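Local coordinates for hypothetical protein (Streptococcus pneumoniae, PDB 2HIY) that is of unknown function and belongs to the DUF1697 family of conserved bacterial proteins, built here around two four-stranded antiparallel sheets, at residues A94-D99 with R169-F174; E129-G134 with I138-F143; E146-S149 with Y153-Y156. All coordinates share one frame; numbering follows the deposited sequence.

Contact 1. Residues A94-D99 with R169-F174; sequences AWWSRD and RNAKTF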
loop_
_atom_site.group_PDB
_atom_site.type_symbol
_atom_site.label_atom_id
_atom_site.label_comp_id
_atom_site.label_asym_id
_atom_site.label_seq_id
_atom_site.Cartn_x
_atom_site.Cartn_y
_atom_site.Cartn_z
ATOM N N ALA D 94 22.161 29.213 -6.460
ATOM C CA ALA D 94 22.575 28.834 -7.819
ATOM C C ALA D 94 22.263 27.370 -8.077
ATOM O O ALA D 94 21.909 26.976 -9.209
ATOM C CB ALA D 94 24.041 29.133 -8.027
ATOM N N TRP D 95 22.307 26.546 -7.039
ATOM C CA TRP D 95 22.070 25.115 -7.228
ATOM C C TRP D 95 20.594 24.805 -7.417
ATOM O O TRP D 95 20.237 23.714 -7.870
ATOM C CB TRP D 95 22.663 24.320 -6.062
ATOM C CG TRP D 95 22.271 24.818 -4.685
ATOM C CD1 TRP D 95 23.024 25.618 -3.867
ATOM C CD2 TRP D 95 21.082 24.497 -3.958
ATOM N NE1 TRP D 95 22.365 25.830 -2.672
ATOM C CE2 TRP D 95 21.176 25.154 -2.715
ATOM C CE3 TRP D 95 19.939 23.729 -4.233
ATOM C CZ2 TRP D 95 20.181 25.045 -1.731
ATOM C CZ3 TRP D 95 18.957 23.635 -3.245
ATOM C CH2 TRP D 95 19.085 24.300 -2.030
ATOM N N TRP D 96 19.718 25.753 -7.096
ATOM C CA TRP D 96 18.290 25.495 -7.193
ATOM C C TRP D 96 17.848 25.252 -8.621
ATOM O O TRP D 96 16.828 24.589 -8.850
ATOM C CB TRP D 96 17.528 26.669 -6.579
ATOM C CG TRP D 96 16.021 26.568 -6.519
ATOM C CD1 TRP D 96 15.140 27.316 -7.212
ATOM C CD2 TRP D 96 15.262 25.726 -5.641
ATOM N NE1 TRP D 96 13.848 26.991 -6.850
ATOM C CE2 TRP D 96 13.895 25.998 -5.908
ATOM C CE3 TRP D 96 15.596 24.755 -4.687
ATOM C CZ2 TRP D 96 12.864 25.379 -5.200
ATOM C CZ3 TRP D 96 14.571 24.117 -4.014
ATOM C CH2 TRP D 96 13.211 24.426 -4.281
ATOM N N SER D 97 18.575 25.768 -9.599
ATOM C CA SER D 97 18.188 25.521 -10.982
ATOM C C SER D 97 18.827 24.268 -11.591
ATOM O O SER D 97 18.458 23.873 -12.697
ATOM C CB SER D 97 18.479 26.746 -11.857
ATOM O OG SER D 97 19.856 27.039 -11.846
ATOM N N ARG D 98 19.764 23.640 -10.876
ATOM C CA ARG D 98 20.503 22.490 -11.400
ATOM C C ARG D 98 19.740 21.170 -11.233
ATOM O O ARG D 98 18.768 21.097 -10.471
ATOM C CB ARG D 98 21.857 22.367 -10.704
ATOM C CG ARG D 98 22.742 23.552 -10.939
ATOM C CD ARG D 98 24.103 23.289 -10.306
ATOM N NE ARG D 98 24.876 24.513 -10.476
ATOM C CZ ARG D 98 25.429 25.211 -9.477
ATOM N NH1 ARG D 98 25.418 24.731 -8.239
ATOM N NH2 ARG D 98 26.025 26.358 -9.762
ATOM N N ASP D 99 20.225 20.129 -11.908
ATOM C CA ASP D 99 19.513 18.848 -11.986
ATOM C C ASP D 99 19.796 17.930 -10.803
ATOM O O ASP D 99 20.268 16.804 -10.967
ATOM C CB ASP D 99 19.920 18.162 -13.294
ATOM C CG ASP D 99 19.098 16.920 -13.596
ATOM O OD1 ASP D 99 17.924 16.837 -13.158
ATOM O OD2 ASP D 99 19.649 16.033 -14.286
ATOM N N ARG D 169 6.612 21.779 -0.701
ATOM C CA ARG D 169 6.289 21.652 -2.119
ATOM C C ARG D 169 7.544 21.350 -2.898
ATOM O O ARG D 169 8.615 21.861 -2.581
ATOM C CB ARG D 169 5.693 22.968 -2.655
ATOM C CG ARG D 169 4.363 23.383 -1.963
ATOM C CD ARG D 169 3.255 22.409 -2.376
ATOM N NE ARG D 169 1.917 22.750 -1.864
ATOM C CZ ARG D 169 1.360 22.248 -0.771
ATOM N NH1 ARG D 169 2.018 21.409 0.004
ATOM N NH2 ARG D 169 0.125 22.628 -0.443
ATOM N N ASN D 170 7.451 20.516 -3.905
ATOM C CA ASN D 170 8.617 20.299 -4.743
ATOM C C ASN D 170 8.933 21.532 -5.587
ATOM O O ASN D 170 8.133 22.481 -5.689
ATOM C CB ASN D 170 8.527 19.000 -5.547
ATOM C CG ASN D 170 7.383 18.983 -6.525
ATOM O OD1 ASN D 170 7.072 19.985 -7.163
ATOM N ND2 ASN D 170 6.802 17.795 -6.717
ATOM N N ALA D 171 10.125 21.543 -6.188
ATOM C CA ALA D 171 10.526 22.688 -6.963
ATOM C C ALA D 171 9.614 22.983 -8.133
ATOM O O ALA D 171 9.437 24.136 -8.498
ATOM C CB ALA D 171 11.958 22.515 -7.454
ATOM N N LYS D 172 9.069 21.943 -8.753
ATOM C CA LYS D 172 8.164 22.162 -9.875
ATOM C C LYS D 172 6.888 22.875 -9.413
ATOM O O LYS D 172 6.404 23.798 -10.093
ATOM C CB LYS D 172 7.866 20.836 -10.579
ATOM C CG LYS D 172 9.033 20.366 -11.433
ATOM C CD LYS D 172 8.670 19.204 -12.346
ATOM C CE LYS D 172 9.714 19.023 -13.453
ATOM N NZ LYS D 172 11.070 18.735 -12.925
ATOM N N THR D 173 6.369 22.489 -8.248
ATOM C CA THR D 173 5.185 23.154 -7.704
ATOM C C THR D 173 5.493 24.560 -7.181
ATOM O O THR D 173 4.680 25.478 -7.318
ATOM C CB THR D 173 4.526 22.272 -6.641
ATOM O OG1 THR D 173 4.274 20.978 -7.215
ATOM C CG2 THR D 173 3.225 22.879 -6.129
ATOM N N PHE D 174 6.692 24.740 -6.607
ATOM C CA PHE D 174 7.162 26.079 -6.241
ATOM C C PHE D 174 7.072 26.986 -7.485
ATOM O O PHE D 174 6.526 28.087 -7.412
ATOM C CB PHE D 174 8.602 25.945 -5.722
ATOM C CG PHE D 174 9.289 27.235 -5.396
ATOM C CD1 PHE D 174 9.305 27.723 -4.092
ATOM C CD2 PHE D 174 9.998 27.917 -6.384
ATOM C CE1 PHE D 174 10.004 28.880 -3.788
ATOM C CE2 PHE D 174 10.684 29.071 -6.074
ATOM C CZ PHE D 174 10.685 29.550 -4.786
#

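Contact 2. Residues E129-G134 with I138-F143; sequences EVLYFG and IFWGKF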
loop_
_atom_site.group_PDB
_atom_site.type_symbol
_atom_site.label_atom_id
_atom_site.label_comp_id
_atom_site.label_asym_id
_atom_site.label_seq_id
_atom_site.Cartn_x
_atom_site.Cartn_y
_atom_site.Cartn_z
ATOM N N GLU D 129 23.359 16.644 0.500
ATOM C CA GLU D 129 22.273 17.593 0.391
ATOM C C GLU D 129 22.795 18.970 0.681
ATOM O O GLU D 129 23.900 19.133 1.223
ATOM C CB GLU D 129 21.152 17.222 1.389
ATOM C CG GLU D 129 21.553 17.419 2.848
ATOM C CD GLU D 129 20.775 16.529 3.773
ATOM O OE1 GLU D 129 19.525 16.645 3.816
ATOM O OE2 GLU D 129 21.396 15.675 4.438
ATOM N N VAL D 130 21.953 19.951 0.378
ATOM C CA VAL D 130 22.295 21.350 0.521
ATOM C C VAL D 130 21.011 22.111 0.844
ATOM O O VAL D 130 19.955 21.841 0.257
ATOM C CB VAL D 130 22.953 21.892 -0.763
ATOM C CG1 VAL D 130 21.998 21.766 -1.957
ATOM C CG2 VAL D 130 23.437 23.336 -0.560
ATOM N N LEU D 131 21.077 23.047 1.777
ATOM C CA LEU D 131 19.881 23.826 2.071
ATOM C C LEU D 131 20.230 25.288 2.245
ATOM O O LEU D 131 21.377 25.608 2.614
ATOM C CB LEU D 131 19.082 23.258 3.272
ATOM C CG LEU D 131 19.789 23.283 4.638
ATOM C CD1 LEU D 131 19.500 24.585 5.409
ATOM C CD2 LEU D 131 19.284 22.147 5.491
ATOM N N TYR D 132 19.254 26.155 2.044
ATOM C CA TYR D 132 19.458 27.579 2.178
ATOM C C TYR D 132 18.211 28.179 2.809
ATOM O O TYR D 132 17.110 27.901 2.353
ATOM C CB TYR D 132 19.754 28.210 0.812
ATOM C CG TYR D 132 20.050 29.689 0.886
ATOM C CD1 TYR D 132 21.349 30.119 1.098
ATOM C CD2 TYR D 132 19.041 30.646 0.779
ATOM C CE1 TYR D 132 21.649 31.466 1.178
ATOM C CE2 TYR D 132 19.331 32.007 0.887
ATOM C CZ TYR D 132 20.639 32.381 1.095
ATOM O OH TYR D 132 20.960 33.731 1.175
ATOM N N PHE D 133 18.370 29.028 3.817
ATOM C CA PHE D 133 17.238 29.646 4.482
ATOM C C PHE D 133 16.826 30.891 3.723
ATOM O O PHE D 133 17.550 31.895 3.759
ATOM C CB PHE D 133 17.638 30.017 5.928
ATOM C CG PHE D 133 17.893 28.824 6.791
ATOM C CD1 PHE D 133 16.856 28.040 7.278
ATOM C CD2 PHE D 133 19.194 28.476 7.126
ATOM C CE1 PHE D 133 17.127 26.919 8.050
ATOM C CE2 PHE D 133 19.454 27.355 7.920
ATOM C CZ PHE D 133 18.397 26.576 8.379
ATOM N N GLY D 134 15.696 30.827 3.014
ATOM C CA GLY D 134 15.179 31.977 2.275
ATOM C C GLY D 134 14.247 32.800 3.145
ATOM O O GLY D 134 14.123 32.578 4.349
ATOM N N ILE D 138 12.534 27.319 3.308
ATOM C CA ILE D 138 13.862 26.687 3.177
ATOM C C ILE D 138 13.959 25.988 1.830
ATOM O O ILE D 138 13.110 25.149 1.504
ATOM C CB ILE D 138 14.089 25.625 4.281
ATOM C CG1 ILE D 138 13.837 26.252 5.651
ATOM C CG2 ILE D 138 15.520 25.059 4.202
ATOM C CD1 ILE D 138 13.890 25.254 6.806
ATOM N N PHE D 139 14.959 26.348 1.012
ATOM C CA PHE D 139 15.292 25.557 -0.163
ATOM C C PHE D 139 16.107 24.350 0.278
ATOM O O PHE D 139 17.076 24.521 1.015
ATOM C CB PHE D 139 16.196 26.362 -1.114
ATOM C CG PHE D 139 15.639 27.697 -1.570
ATOM C CD1 PHE D 139 14.898 27.768 -2.746
ATOM C CD2 PHE D 139 15.909 28.889 -0.867
ATOM C CE1 PHE D 139 14.415 28.999 -3.212
ATOM C CE2 PHE D 139 15.422 30.103 -1.313
ATOM C CZ PHE D 139 14.688 30.158 -2.509
ATOM N N TRP D 140 15.777 23.149 -0.186
ATOM C CA TRP D 140 16.513 21.969 0.293
ATOM C C TRP D 140 16.650 20.980 -0.827
ATOM O O TRP D 140 15.653 20.405 -1.327
ATOM C CB TRP D 140 15.786 21.379 1.492
ATOM C CG TRP D 140 16.563 20.479 2.377
ATOM C CD1 TRP D 140 17.620 19.644 2.073
ATOM C CD2 TRP D 140 16.327 20.318 3.775
ATOM N NE1 TRP D 140 18.061 18.968 3.205
ATOM C CE2 TRP D 140 17.276 19.374 4.265
ATOM C CE3 TRP D 140 15.405 20.880 4.676
ATOM C CZ2 TRP D 140 17.317 18.984 5.619
ATOM C CZ3 TRP D 140 15.445 20.494 6.019
ATOM C CH2 TRP D 140 16.403 19.557 6.470
ATOM N N GLY D 141 17.888 20.805 -1.294
ATOM C CA GLY D 141 18.186 19.959 -2.451
ATOM C C GLY D 141 18.894 18.711 -1.972
ATOM O O GLY D 141 19.725 18.763 -1.064
ATOM N N LYS D 142 18.536 17.591 -2.584
ATOM C CA LYS D 142 19.207 16.330 -2.321
ATOM C C LYS D 142 19.812 15.853 -3.646
ATOM O O LYS D 142 19.123 15.751 -4.662
ATOM C CB LYS D 142 18.195 15.300 -1.761
ATOM C CG LYS D 142 17.745 15.527 -0.294
ATOM C CD LYS D 142 16.848 16.732 -0.043
ATOM C CE LYS D 142 15.573 16.713 -0.834
ATOM N NZ LYS D 142 14.659 17.814 -0.362
ATOM N N PHE D 143 21.108 15.555 -3.647
ATOM C CA PHE D 143 21.814 15.399 -4.922
ATOM C C PHE D 143 21.499 14.146 -5.662
ATOM O O PHE D 143 21.474 14.176 -6.904
ATOM C CB PHE D 143 23.316 15.535 -4.726
ATOM C CG PHE D 143 23.734 16.919 -4.365
ATOM C CD1 PHE D 143 23.752 17.905 -5.337
ATOM C CD2 PHE D 143 24.102 17.254 -3.076
ATOM C CE1 PHE D 143 24.123 19.217 -5.017
ATOM C CE2 PHE D 143 24.483 18.575 -2.729
ATOM C CZ PHE D 143 24.479 19.548 -3.720
#

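Contact 3. Residues E146-S149 with Y153-Y156; sequences ESYS and YHKY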
loop_
_atom_site.group_PDB
_atom_site.type_symbol
_atom_site.label_atom_id
_atom_site.label_comp_id
_atom_site.label_asym_id
_atom_site.label_seq_id
_atom_site.Cartn_x
_atom_site.Cartn_y
_atom_site.Cartn_z
ATOM N N GLU D 146 20.716 7.662 -5.061
ATOM C CA GLU D 146 21.493 6.610 -4.394
ATOM C C GLU D 146 21.915 6.952 -2.961
ATOM O O GLU D 146 22.198 6.045 -2.171
ATOM C CB GLU D 146 22.713 6.229 -5.230
ATOM C CG GLU D 146 23.669 5.218 -4.584
ATOM C CD GLU D 146 25.000 5.836 -4.180
ATOM O OE1 GLU D 146 25.004 6.796 -3.375
ATOM O OE2 GLU D 146 26.050 5.358 -4.667
ATOM N N SER D 147 21.944 8.244 -2.619
ATOM C CA SER D 147 22.314 8.673 -1.286
ATOM C C SER D 147 21.131 9.264 -0.535
ATOM O O SER D 147 21.297 9.672 0.619
ATOM C CB SER D 147 23.418 9.718 -1.402
ATOM O OG SER D 147 22.880 10.811 -2.140
ATOM N N TYR D 148 19.963 9.317 -1.152
ATOM C CA TYR D 148 18.839 10.016 -0.565
ATOM C C TYR D 148 18.463 9.479 0.829
ATOM O O TYR D 148 18.142 10.264 1.746
ATOM C CB TYR D 148 17.627 9.969 -1.518
ATOM C CG TYR D 148 16.404 10.591 -0.932
ATOM C CD1 TYR D 148 16.250 11.960 -0.972
ATOM C CD2 TYR D 148 15.432 9.827 -0.263
ATOM C CE1 TYR D 148 15.137 12.574 -0.382
ATOM C CE2 TYR D 148 14.323 10.439 0.317
ATOM C CZ TYR D 148 14.192 11.816 0.252
ATOM O OH TYR D 148 13.095 12.449 0.843
ATOM N N SER D 149 18.482 8.165 0.994
ATOM C CA SER D 149 18.030 7.586 2.269
ATOM C C SER D 149 18.987 7.899 3.430
ATOM O O SER D 149 18.613 7.698 4.581
ATOM C CB SER D 149 17.856 6.065 2.151
ATOM O OG SER D 149 19.090 5.414 2.012
ATOM N N TYR D 153 17.335 15.271 5.427
ATOM C CA TYR D 153 15.968 15.498 4.972
ATOM C C TYR D 153 15.122 14.237 5.154
ATOM O O TYR D 153 14.020 14.287 5.751
ATOM C CB TYR D 153 15.980 15.926 3.498
ATOM C CG TYR D 153 14.631 16.330 2.973
ATOM C CD1 TYR D 153 14.198 17.640 3.121
ATOM C CD2 TYR D 153 13.796 15.425 2.311
ATOM C CE1 TYR D 153 12.931 18.048 2.675
ATOM C CE2 TYR D 153 12.517 15.815 1.861
ATOM C CZ TYR D 153 12.117 17.125 2.029
ATOM O OH TYR D 153 10.867 17.481 1.553
ATOM N N HIS D 154 15.622 13.123 4.657
ATOM C CA HIS D 154 14.896 11.872 4.782
ATOM C C HIS D 154 14.850 11.345 6.203
ATOM O O HIS D 154 13.771 10.914 6.677
ATOM C CB HIS D 154 15.531 10.823 3.882
ATOM C CG HIS D 154 14.923 9.479 4.053
ATOM N ND1 HIS D 154 13.617 9.222 3.674
ATOM C CD2 HIS D 154 15.408 8.342 4.597
ATOM C CE1 HIS D 154 13.337 7.963 3.977
ATOM N NE2 HIS D 154 14.404 7.403 4.522
ATOM N N LYS D 155 16.018 11.306 6.863
ATOM C CA LYS D 155 16.109 10.614 8.153
ATOM C C LYS D 155 15.466 11.346 9.282
ATOM O O LYS D 155 15.031 10.676 10.242
ATOM C CB LYS D 155 17.557 10.365 8.522
ATOM C CG LYS D 155 18.194 9.335 7.592
ATOM C CD LYS D 155 19.675 9.183 7.879
ATOM C CE LYS D 155 19.914 8.659 9.277
ATOM N NZ LYS D 155 21.378 8.440 9.486
ATOM N N TYR D 156 15.433 12.684 9.237
ATOM C CA TYR D 156 15.099 13.437 10.433
ATOM C C TYR D 156 13.900 14.326 10.378
ATOM O O TYR D 156 13.445 14.734 11.433
ATOM C CB TYR D 156 16.287 14.287 10.936
ATOM C CG TYR D 156 17.584 13.540 11.083
ATOM C CD1 TYR D 156 17.649 12.317 11.752
ATOM C CD2 TYR D 156 18.752 14.051 10.529
ATOM C CE1 TYR D 156 18.868 11.622 11.876
ATOM C CE2 TYR D 156 19.963 13.370 10.651
ATOM C CZ TYR D 156 20.003 12.158 11.313
ATOM O OH TYR D 156 21.198 11.476 11.428
HETATM O O HOH W 1 11.771 10.835 2.479
#

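Contact 1. Residues A94-D99 with R169-F174
The indole of W96 meets F174 and A171 where strand 166-170 gives way to helix 171-182, so a 3-10 turn in the loop ahead of strand 102-108 is packed against a strand-to-helix junction of the alpha-beta fold. W96 and F174 form an offset edge-to-face pair: the indole turns its edge to the phenyl face, the five-membered ring and the phenyl ring have centroids 5.4 Å apart, and their planes stand at 77°. W96 NE1 lies 3.9 Å from F174 CE2, while W96 CZ2 sits above the phenyl face, displaced toward its rim. The same corner of the indole serves a second partner, since A171 CB touches W96 CZ2 at 3.8 Å and W96 CH2 almost as closely. With CG anti to the backbone N (chi1 -177°), the W96 ring spans the distance between backbones whose nearest CA atoms, those of W96 and A171, are 8.3 Å apart. The contact between the segments is thus apolar packing of the W96 ring on A171 and F174, and small. Around it the aromatic cluster continues: F139 meets W96 edge-to-face, and F85 and F105 reach the ring of F174. K103 NZ donates hydrogen bonds to the carbonyls of W96 and R98, tying the turn to strand 102-108. On the other segment, N170 is the N-cap of helix 171-182, which fixes the first turn carrying A171 and F174. Its side-chain oxygen is gripped twice. T173 N donates to N170 OD1 over 2.8 Å, nearly along the C=O axis, whereas T173 OG1 reaches N170 OD1 at 3.0 Å from above the amide plane, 42° out of it.

Contact 2. Residues E129-G134 with I138-F143
L131 lays its CD2 methyl over the six-membered ring of W140, a CH-pi contact of 3.7 Å from CD2 to the ring centroid and only 13° off the normal. The two side chains run side by side from a non-hydrogen-bonded pair. With L131 CG between its backbone N and carbonyl carbon (chi1 64°), the fork straddles two rings: CD2 lies on W140, and CD1 rests on a face of F133, toward the rim. I138 extends the row, with CD1 3.8 Å from F133 CE1. Helix 114-122 packs on this face through V117, I118 and V121.

At the far end of the row, W140 NE1 donates to E129 OE1 at 2.8 Å, meeting the anti side of the carboxylate and staying close to the indole plane. E129 OE1 also accepts from Y153 N, and E129 OE2 from the backbone N of A152 and K127; four donors therefore hold this buried carboxylate.

The opposite face carries V130, Y132 and F139. G141 adds no side chain there, and V130 CG1, in one of its two modelled conformers, meets F143 CZ at 3.8 Å. Y132 and F139 lie alongside each other, CD2 to CD2 4.0 Å. In the backbone, V130 with G141 and Y132 with F139 are hydrogen-bonded pairs, G141 N to V130 O being 2.8 Å; they alternate with the non-hydrogen-bonded pairs E129-K142, L131-W140 and F133-I138. That register, with strand directions 172° apart, is that of a regular antiparallel beta hairpin, whose strand 129-133 edges the four-stranded sheet within the chain.

Contact 3. Residues E146-S149 with Y153-Y156
One water bridges Y148 OH and H154 ND1, 2.7 Å from each, and joins the two ends of the surface loop that leads from strand 137-142 into the short helix 152-156. The water lies at the edge of both rings, near the plane of each. The rings themselves are set obliquely, planes at 50° and centroids 5.3 Å apart, so their direct touch is local: Y148 CE2 comes 3.6 Å from H154 ND1. H154 CB adds an off-centre CH-pi contact with the tyrosine ring, 29° from its normal. With chi1 at 174°, the imidazole reaches back to lie alongside the loop, its ND1 side near Y148 and its CD2 side near S149. Y148 also meets Y153, crossing it obliquely; the phenol oxygen Y148 OH sits at the edge of the Y153 ring, 3.4 Å from CD2.

The turn between the segments is held by T151, whose OG1 hydrogen-bonds both Y148 O and H154 N and so links the loop to the helix start. S147 OG is hydrogen-bonded to D128 OD2, while R102 makes a cation-pi contact with the Y148 ring. H154 also meets the ring of H70 of the third subunit, another copy of this protein, and a glycerol, probably from the crystallisation liquor, bonds to H154 O.

Beyond the imidazole, the backbone of S149 completes the contact. S149 O lies at the edge of the H154 ring, 3.3 Å from CD2, and S149 O also approaches K155 CG at 3.5 Å.

Overall arrangement
Contact 2 forms part of one sheet, and contacts 1 and 3 pack toward its opposite faces. Contact 1 is buried and apolar, led by two aromatic rings; contact 2 is partly buried and mixes backbone pairing with a held carboxylate; contact 3 lies at the surface and adds a bridging water to side-chain packing. Contacts 1 and 2 touch directly: W95 packs on V130, F139 and G141, while W96 packs on F139, so the 3-10 turn covers the hairpin face carrying F139. The other face leads to contact 3 through Y153, which packs on W140 and forms a cation-pi pair with K142, whose NZ makes a salt bridge with D104. Contacts 1 and 3 do not touch, their centres lying about 17 Å apart.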